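Local atomic coordinates of salivary protein FS50 (Xenopsylla cheopis, PDB entry 5K6D), a protein that inhibits the host voltage-gated cardiac sodium channel Nav1.5 (SCN5A) as a secreted component of flea saliva. Residues E6-G11 with G24-K29; G51-S56 with C73-K78. All blocks are in the same frame, centred on the assembly; numbering follows the deposited sequence.

Contact 1 (E6-G11 with G24-K29); sequences ERCLKG and GLATAK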
loop_
_atom_site.group_PDB
_atom_site.type_symbol
_atom_site.label_atom_id
_atom_site.label_comp_id
_atom_site.label_asym_id
_atom_site.label_seq_id
_atom_site.Cartn_x
_atom_site.Cartn_y
_atom_site.Cartn_z
ATOM N N GLU A 6 -4.748 4.538 -9.338
ATOM C CA GLU A 6 -5.884 4.508 -8.428
ATOM C C GLU A 6 -6.012 3.154 -7.735
ATOM O O GLU A 6 -6.314 3.078 -6.545
ATOM C CB GLU A 6 -7.187 4.798 -9.163
ATOM C CG GLU A 6 -7.311 6.193 -9.713
ATOM C CD GLU A 6 -8.697 6.486 -10.269
ATOM O OE1 GLU A 6 -9.478 5.546 -10.505
ATOM O OE2 GLU A 6 -9.017 7.681 -10.464
ATOM N N ARG A 7 -5.806 2.080 -8.488
ATOM C CA ARG A 7 -5.876 0.744 -7.912
ATOM C C ARG A 7 -4.905 0.589 -6.754
ATOM O O ARG A 7 -5.235 -0.008 -5.732
ATOM C CB ARG A 7 -5.598 -0.304 -8.978
ATOM C CG ARG A 7 -6.691 -0.408 -10.008
ATOM C CD ARG A 7 -6.308 -1.405 -11.068
ATOM N NE ARG A 7 -6.316 -2.784 -10.580
ATOM C CZ ARG A 7 -5.273 -3.609 -10.587
ATOM N NH1 ARG A 7 -4.075 -3.213 -11.023
ATOM N NH2 ARG A 7 -5.439 -4.850 -10.155
ATOM N N CYS A 8 -3.708 1.137 -6.913
ATOM C CA CYS A 8 -2.738 1.124 -5.832
ATOM C C CYS A 8 -3.295 1.796 -4.583
ATOM O O CYS A 8 -3.265 1.210 -3.490
ATOM C CB CYS A 8 -1.450 1.809 -6.285
ATOM S SG CYS A 8 -0.296 2.231 -4.980
ATOM N N LEU A 9 -3.808 3.014 -4.745
ATOM C CA LEU A 9 -4.174 3.840 -3.602
ATOM C C LEU A 9 -5.512 3.457 -2.981
ATOM O O LEU A 9 -5.602 3.278 -1.767
ATOM C CB LEU A 9 -4.194 5.316 -4.010
ATOM C CG LEU A 9 -2.831 5.893 -4.411
ATOM C CD1 LEU A 9 -2.966 7.332 -4.860
ATOM C CD2 LEU A 9 -1.835 5.799 -3.258
ATOM N N LYS A 10 -6.562 3.356 -3.791
ATOM C CA LYS A 10 -7.881 3.076 -3.211
ATOM C C LYS A 10 -8.320 1.618 -3.390
ATOM O O LYS A 10 -9.334 1.208 -2.818
ATOM C CB LYS A 10 -8.948 4.035 -3.770
ATOM C CG LYS A 10 -9.249 3.924 -5.248
ATOM C CD LYS A 10 -10.342 4.926 -5.645
ATOM C CE LYS A 10 -10.754 4.786 -7.099
ATOM N NZ LYS A 10 -11.813 5.776 -7.440
ATOM N N GLY A 11 -7.575 0.837 -4.166
ATOM C CA GLY A 11 -7.832 -0.593 -4.241
ATOM C C GLY A 11 -8.526 -1.057 -5.508
ATOM O O GLY A 11 -8.572 -2.261 -5.802
ATOM N N GLY A 24 7.480 10.126 -0.409
ATOM C CA GLY A 24 7.169 9.269 0.723
ATOM C C GLY A 24 6.629 7.914 0.309
ATOM O O GLY A 24 6.885 7.429 -0.799
ATOM N N LEU A 25 5.865 7.299 1.206
ATOM C CA LEU A 25 5.215 6.024 0.938
ATOM C C LEU A 25 3.869 6.242 0.266
ATOM O O LEU A 25 3.251 7.302 0.441
ATOM C CB LEU A 25 5.016 5.245 2.236
ATOM C CG LEU A 25 6.274 5.032 3.077
ATOM C CD1 LEU A 25 5.936 4.230 4.331
ATOM C CD2 LEU A 25 7.367 4.348 2.263
ATOM N N ALA A 26 3.419 5.247 -0.493
ATOM C CA ALA A 26 2.066 5.233 -1.040
ATOM C C ALA A 26 1.122 4.579 -0.048
ATOM O O ALA A 26 1.373 3.455 0.412
ATOM C CB ALA A 26 2.031 4.499 -2.358
ATOM N N THR A 27 0.023 5.253 0.266
ATOM C CA THR A 27 -0.975 4.654 1.132
ATOM C C THR A 27 -1.943 3.806 0.318
ATOM O O THR A 27 -2.776 4.327 -0.435
ATOM C CB THR A 27 -1.753 5.708 1.904
ATOM O OG1 THR A 27 -0.835 6.475 2.694
ATOM C CG2 THR A 27 -2.787 5.047 2.807
ATOM N N ALA A 28 -1.801 2.493 0.453
ATOM C CA ALA A 28 -2.713 1.534 -0.151
ATOM C C ALA A 28 -3.821 1.279 0.855
ATOM O O ALA A 28 -3.717 0.417 1.735
ATOM C CB ALA A 28 -1.985 0.262 -0.526
ATOM N N LYS A 29 -4.861 2.083 0.742
ATOM C CA LYS A 29 -5.930 2.098 1.714
ATOM C C LYS A 29 -6.592 0.732 1.866
ATOM O O LYS A 29 -6.905 0.066 0.873
ATOM C CB LYS A 29 -6.975 3.129 1.309
ATOM C CG LYS A 29 -8.082 3.319 2.318
ATOM C CD LYS A 29 -9.029 4.412 1.859
ATOM C CE LYS A 29 -10.130 4.674 2.875
ATOM N NZ LYS A 29 -9.590 5.218 4.152
HETATM O O HOH W 1 -5.540 -0.035 -1.714
#
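Helix 6-10, a short helix near the N terminus, docks through its C-terminal end on strand 26-28, an outer strand of the three-stranded antiparallel sheet in this disulfide-rich, scorpion-toxin-like fold. The axes of the two short segments come within 6.4 Å and their N-to-C directions differ by 71°, so the helix end leans across the strand. Lys29 N donates to Leu9 O over 2.9 Å, approaching in the carbonyl plane with an N-H...O angle of 154°. The preceding carbonyl, Cys8 O, rests against Ala28: Ala28 CB lies 3.4 Å from it, and the CA of Ala28 adds a CA-H...O contact. Cys8 O also bonds His48 NE2. Water 1 can donate to Cys8 O or to Lys29 O, but with more acceptors around it than protons it cannot serve all of them at once. Leu9 leaves the backbone away from the strand, but CG stands anti to the carbonyl carbon (chi1 -65°) and brings CD2 back to within 3.3 Å of Thr27 O. The same methyl packs against Ala26 CB, which Cys8 SG also reaches at 4.2 Å before joining Cys53 in a disulfide. Gly11 is the first residue to leave helical backbone angles, with positive phi. The last carbonyls are thus shared out: Leu9 O is taken up by the backbone just after the strand, Cys8 O by a histidine of the long helix. Because Cys8 O can only accept, His48 NE2 must carry the proton, and the partial negative charge of the helix end probably favours that state.

Contact 2 (G51-S56 with C73-K78); sequences GVCLGS and CYCKSK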
loop_
_atom_site.group_PDB
_atom_site.type_symbol
_atom_site.label_atom_id
_atom_site.label_comp_id
_atom_site.label_asym_id
_atom_site.label_seq_id
_atom_site.Cartn_x
_atom_site.Cartn_y
_atom_site.Cartn_z
ATOM N N GLY A 51 3.085 -5.665 -6.774
ATOM C CA GLY A 51 2.342 -6.079 -7.944
ATOM C C GLY A 51 1.368 -5.068 -8.500
ATOM O O GLY A 51 1.040 -5.127 -9.681
ATOM N N VAL A 52 0.888 -4.158 -7.660
ATOM C CA VAL A 52 -0.090 -3.166 -8.097
ATOM C C VAL A 52 0.497 -1.758 -8.021
ATOM O O VAL A 52 0.442 -1.016 -9.000
ATOM C CB VAL A 52 -1.414 -3.264 -7.281
ATOM C CG1 VAL A 52 -2.412 -2.217 -7.750
ATOM C CG2 VAL A 52 -2.026 -4.670 -7.414
ATOM N N CYS A 53 1.094 -1.401 -6.889
ATOM C CA CYS A 53 1.770 -0.105 -6.780
ATOM C C CYS A 53 3.113 -0.062 -7.515
ATOM O O CYS A 53 3.651 1.014 -7.735
ATOM C CB CYS A 53 1.980 0.269 -5.309
ATOM S SG CYS A 53 0.450 0.456 -4.343
ATOM N N LEU A 54 3.646 -1.227 -7.875
ATOM C CA LEU A 54 4.929 -1.352 -8.575
ATOM C C LEU A 54 6.064 -0.723 -7.771
ATOM O O LEU A 54 6.983 -0.103 -8.316
ATOM C CB LEU A 54 4.842 -0.745 -9.978
ATOM C CG LEU A 54 3.662 -1.231 -10.829
ATOM C CD1 LEU A 54 3.697 -0.592 -12.209
ATOM C CD2 LEU A 54 3.636 -2.750 -10.934
ATOM N N GLY A 55 5.997 -0.905 -6.457
ATOM C CA GLY A 55 7.053 -0.486 -5.558
ATOM C C GLY A 55 7.962 -1.645 -5.189
ATOM O O GLY A 55 7.913 -2.719 -5.803
ATOM N N SER A 56 8.797 -1.439 -4.180
ATOM C CA SER A 56 9.742 -2.467 -3.747
ATOM C C SER A 56 9.159 -3.402 -2.691
ATOM O O SER A 56 9.648 -4.511 -2.499
ATOM C CB SER A 56 11.009 -1.816 -3.202
ATOM O OG SER A 56 10.705 -0.988 -2.089
ATOM N N CYS A 73 -2.023 -0.213 4.176
ATOM C CA CYS A 73 -0.764 -0.775 3.735
ATOM C C CYS A 73 0.065 0.377 3.182
ATOM O O CYS A 73 -0.465 1.205 2.455
ATOM C CB CYS A 73 -1.051 -1.845 2.687
ATOM S SG CYS A 73 0.314 -2.442 1.683
ATOM N N TYR A 74 1.348 0.436 3.528
ATOM C CA TYR A 74 2.202 1.557 3.147
ATOM C C TYR A 74 3.340 1.045 2.280
ATOM O O TYR A 74 4.194 0.273 2.738
ATOM C CB TYR A 74 2.712 2.285 4.396
ATOM C CG TYR A 74 1.565 2.856 5.200
ATOM C CD1 TYR A 74 0.916 2.097 6.163
ATOM C CD2 TYR A 74 1.114 4.155 4.973
ATOM C CE1 TYR A 74 -0.153 2.612 6.878
ATOM C CE2 TYR A 74 0.055 4.679 5.690
ATOM C CZ TYR A 74 -0.566 3.905 6.644
ATOM O OH TYR A 74 -1.625 4.405 7.375
ATOM N N CYS A 75 3.327 1.473 1.017
ATOM C CA CYS A 75 4.238 0.953 0.009
ATOM C C CYS A 75 5.421 1.861 -0.246
ATOM O O CYS A 75 5.270 3.076 -0.381
ATOM C CB CYS A 75 3.502 0.739 -1.312
ATOM S SG CYS A 75 2.064 -0.332 -1.219
ATOM N N LYS A 76 6.589 1.247 -0.350
ATOM C CA LYS A 76 7.829 1.934 -0.657
ATOM C C LYS A 76 8.139 1.852 -2.150
ATOM O O LYS A 76 7.888 0.825 -2.785
ATOM C CB LYS A 76 8.964 1.309 0.153
ATOM C CG LYS A 76 10.242 2.122 0.205
ATOM C CD LYS A 76 11.293 1.469 1.106
ATOM C CE LYS A 76 10.670 0.700 2.268
ATOM N NZ LYS A 76 11.591 0.628 3.446
ATOM N N SER A 77 8.700 2.918 -2.710
ATOM C CA SER A 77 9.060 2.934 -4.121
ATOM C C SER A 77 10.229 2.002 -4.413
ATOM O O SER A 77 10.912 1.531 -3.501
ATOM C CB SER A 77 9.433 4.347 -4.562
ATOM O OG SER A 77 10.717 4.690 -4.068
ATOM N N LYS A 78 10.469 1.754 -5.694
ATOM C CA LYS A 78 11.711 1.119 -6.107
ATOM C C LYS A 78 12.828 2.154 -6.108
ATOM O O LYS A 78 12.585 3.340 -5.866
ATOM C CB LYS A 78 11.569 0.479 -7.488
ATOM C CG LYS A 78 10.590 -0.674 -7.512
ATOM C CD LYS A 78 10.404 -1.227 -8.916
ATOM C CE LYS A 78 9.380 -2.351 -8.930
ATOM N NZ LYS A 78 9.082 -2.837 -10.307
ATOM O OXT LYS A 78 13.992 1.823 -6.343
HETATM O O HOH W 2 8.726 2.569 -7.702
#
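This contact lies beside the cysteine-stabilised alpha/beta motif, in which Cys73 and Cys75 of strand 73-76 are bonded to Cys45 and Cys49 of helix 38-51; the loop leaving that helix packs on the strand. In the tight interior, Cys53 and Cys75 point at one another and their sulphurs sit 3.6 Å apart without bonding, because each belongs to a different disulfide: Cys53 to Cys8, Cys75 to Cys49. Gly55 packs against Lys76 and Ser77 at the end of the strand, its CA 3.2 Å from Lys76 O, which leaves no room for a CB.

At the edge of this interior, Lys76 O also accepts from Ser56 N at 2.8 Å, with the donor 28° above the carbonyl plane. Ser56 OG, held between its backbone N and carbonyl carbon (chi1 60°), donates to Ser77 O over 2.9 Å, well above the plane of the Ser77 carbonyl.

The Lys78 side is open to solvent. Its extended chain lies along the loop, with CE 3.3 Å from Leu54 O, and water 2 bridges Lys78 N to that same carbonyl. Ser77 OG donates to the terminal carboxylate oxygen Lys78 O at 2.9 Å, in plane and on a lone pair.

From the N terminus, the chain passes through helix 6-10, loops out through strand 19-20, which pairs with strand 3-4, and returns to strand 26-28, where contact 1 closes that loop. It then runs through helix 38-51 into the turn opening contact 2, which is closed by strand 73-76 after strand 57-60 and a long loop. The two contacts follow in series, neither nesting nor crossing. Two connections join them: the Cys8-Cys53 disulfide ties the N-terminal helix to the turn after the long helix, and strands 26-28 and 73-76 are sheet neighbours. Together they link the N-terminal region, long helix and sheet.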